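Local coordinates for protein phosphoribosylglycinamide synthetase (Anaerococcus prevotii, PDB 4DIM) that probably works as an ATP-dependent ligase of the ATP-grasp superfamily, binding ATP and a metal ion, at residues A[149-154]-A[176-182]. Numbering follows the deposited sequence.
Sequences VKATDL and TMNLTKR
The carboxylate of D153 is gripped by two consecutive residues, T180 and K181, so that one acid ties the loop after strand 147-150 to the turn that follows helix 166-179. T180 OG1 donates to D153 OD1 (2.6 Å), approaching from above the carboxylate plane. D153 OD2 takes two donors: the backbone N of K181 at 3.1 Å, nearly straight at 171° but also out of that plane, and K181 NZ at 3.0 Å, a salt bridge on the anti lone pair. Bends at chi3 and chi4 (-76° and 91°) fold the lysine chain back, bringing its amine to the same oxygen as its own amide. R182 lays one guanidinium face over D153 CB, its NH2 3.5 Å from that carbon. Were D153 an alanine, the K181 amide and amine would probably lose the acceptor they share, and the T180 hydroxyl the oxygen it donates to.

T180 OG1 also accepts from R182 N, an ST turn consistent with holding the 180-182 backbone so that the K181 amide faces the acid. Apolar contacts flank it: A151 CB rests on T176 CG2 at 3.7 Å, and the side chains of L154 and L179 cross at about a right angle. T176 OG1 itself bonds to G172 O within the helix. Within the ATP-grasp domain, then, the turn after a helix is joined to a strand exit by directed hydrogen bonds and the K181 salt bridge, R182 probably adding only a nearby positive charge.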
loop_
_atom_site.group_PDB
_atom_site.type_symbol
_atom_site.label_atom_id
_atom_site.label_comp_id
_atom_site.label_asym_id
_atom_site.label_seq_id
_atom_site.Cartn_x
_atom_site.Cartn_y
_atom_site.Cartn_z
ATOM N N VAL A 149 -16.493 17.986 8.209
ATOM C CA VAL A 149 -17.819 17.450 8.535
ATOM C C VAL A 149 -18.200 16.582 7.394
ATOM O O VAL A 149 -18.170 17.017 6.235
ATOM C CB VAL A 149 -18.910 18.467 8.817
ATOM C CG1 VAL A 149 -20.085 17.756 9.448
ATOM C CG2 VAL A 149 -18.405 19.578 9.734
ATOM N N LYS A 150 -18.523 15.336 7.691
ATOM C CA LYS A 150 -18.773 14.392 6.626
ATOM C C LYS A 150 -19.730 13.349 7.018
ATOM O O LYS A 150 -19.986 13.113 8.194
ATOM C CB LYS A 150 -17.453 13.733 6.167
ATOM C CG LYS A 150 -16.620 13.107 7.273
ATOM C CD LYS A 150 -15.372 12.533 6.680
ATOM C CE LYS A 150 -14.533 11.794 7.690
ATOM N NZ LYS A 150 -13.738 10.715 7.042
ATOM N N ALA A 151 -20.287 12.740 5.978
ATOM C CA ALA A 151 -21.280 11.698 6.035
ATOM C C ALA A 151 -20.582 10.404 5.794
ATOM O O ALA A 151 -19.519 10.352 5.174
ATOM C CB ALA A 151 -22.348 11.952 4.985
ATOM N N THR A 152 -21.167 9.356 6.287
ATOM C CA THR A 152 -20.575 8.043 6.221
ATOM C C THR A 152 -21.102 7.244 5.015
ATOM O O THR A 152 -20.364 6.415 4.474
ATOM C CB THR A 152 -20.875 7.390 7.565
ATOM O OG1 THR A 152 -22.260 7.051 7.622
ATOM C CG2 THR A 152 -20.556 8.338 8.748
ATOM N N ASP A 153 -22.359 7.507 4.585
ATOM C CA ASP A 153 -23.035 6.751 3.523
ATOM C C ASP A 153 -22.547 7.097 2.114
ATOM O O ASP A 153 -22.267 6.171 1.330
ATOM C CB ASP A 153 -24.570 6.908 3.598
ATOM C CG ASP A 153 -25.155 8.307 3.607
ATOM O OD1 ASP A 153 -24.503 9.220 4.154
ATOM O OD2 ASP A 153 -26.326 8.457 3.211
ATOM N N LEU A 154 -22.452 8.405 1.798
ATOM C CA LEU A 154 -22.003 8.900 0.492
ATOM C C LEU A 154 -20.527 9.289 0.549
ATOM O O LEU A 154 -20.025 9.628 1.619
ATOM C CB LEU A 154 -22.862 10.096 0.047
ATOM C CG LEU A 154 -22.707 11.418 0.848
ATOM C CD1 LEU A 154 -21.954 12.474 0.035
ATOM C CD2 LEU A 154 -24.068 11.951 1.303
ATOM N N THR A 176 -24.903 18.495 5.869
ATOM C CA THR A 176 -24.544 17.074 5.804
ATOM C C THR A 176 -25.690 16.204 6.288
ATOM O O THR A 176 -26.001 15.213 5.643
ATOM C CB THR A 176 -23.280 16.771 6.657
ATOM O OG1 THR A 176 -22.229 17.683 6.351
ATOM C CG2 THR A 176 -22.771 15.343 6.459
HETATM N N MSE A 177 -26.286 16.558 7.445
HETATM C CA MSE A 177 -27.376 15.789 8.063
HETATM C C MSE A 177 -28.671 15.788 7.227
HETATM O O MSE A 177 -29.486 14.869 7.375
HETATM C CB MSE A 177 -27.678 16.309 9.459
HETATM C CG MSE A 177 -26.587 16.017 10.424
HETATM SE SE MSE A 177 -26.772 14.289 11.192
HETATM C CE MSE A 177 -28.218 14.753 12.393
ATOM N N ASN A 178 -28.855 16.787 6.353
ATOM C CA ASN A 178 -30.019 16.820 5.473
ATOM C C ASN A 178 -29.771 15.947 4.251
ATOM O O ASN A 178 -30.728 15.373 3.725
ATOM C CB ASN A 178 -30.397 18.263 5.054
ATOM C CG ASN A 178 -31.437 18.881 5.963
ATOM O OD1 ASN A 178 -32.643 18.772 5.707
ATOM N ND2 ASN A 178 -30.993 19.505 7.064
ATOM N N LEU A 179 -28.516 15.846 3.795
ATOM C CA LEU A 179 -28.184 15.020 2.638
ATOM C C LEU A 179 -28.017 13.517 2.997
ATOM O O LEU A 179 -28.334 12.656 2.170
ATOM C CB LEU A 179 -26.888 15.538 1.989
ATOM C CG LEU A 179 -26.445 14.813 0.696
ATOM C CD1 LEU A 179 -27.570 14.810 -0.376
ATOM C CD2 LEU A 179 -25.173 15.427 0.139
ATOM N N THR A 180 -27.449 13.205 4.174
ATOM C CA THR A 180 -27.239 11.812 4.584
ATOM C C THR A 180 -28.537 11.154 4.962
ATOM O O THR A 180 -29.455 11.825 5.446
ATOM C CB THR A 180 -26.264 11.690 5.769
ATOM O OG1 THR A 180 -25.975 10.310 5.950
ATOM C CG2 THR A 180 -26.834 12.249 7.081
ATOM N N LYS A 181 -28.591 9.821 4.780
ATOM C CA LYS A 181 -29.755 9.008 5.161
ATOM C C LYS A 181 -29.686 8.582 6.631
ATOM O O LYS A 181 -30.710 8.164 7.182
ATOM C CB LYS A 181 -29.859 7.760 4.284
ATOM C CG LYS A 181 -30.316 8.038 2.851
ATOM C CD LYS A 181 -30.001 6.875 1.921
ATOM C CE LYS A 181 -28.520 6.749 1.495
ATOM N NZ LYS A 181 -27.666 5.891 2.380
ATOM N N ARG A 182 -28.508 8.723 7.264
ATOM C CA ARG A 182 -28.251 8.309 8.638
ATOM C C ARG A 182 -28.732 9.394 9.603
ATOM O O ARG A 182 -29.046 10.494 9.155
ATOM C CB ARG A 182 -26.716 8.063 8.848
ATOM C CG ARG A 182 -25.971 7.283 7.756
ATOM C CD ARG A 182 -25.735 5.833 8.131
ATOM N NE ARG A 182 -25.133 5.035 7.054
ATOM C CZ ARG A 182 -25.784 4.535 6.003
ATOM N NH1 ARG A 182 -27.075 4.793 5.822
ATOM N NH2 ARG A 182 -25.134 3.818 5.094
#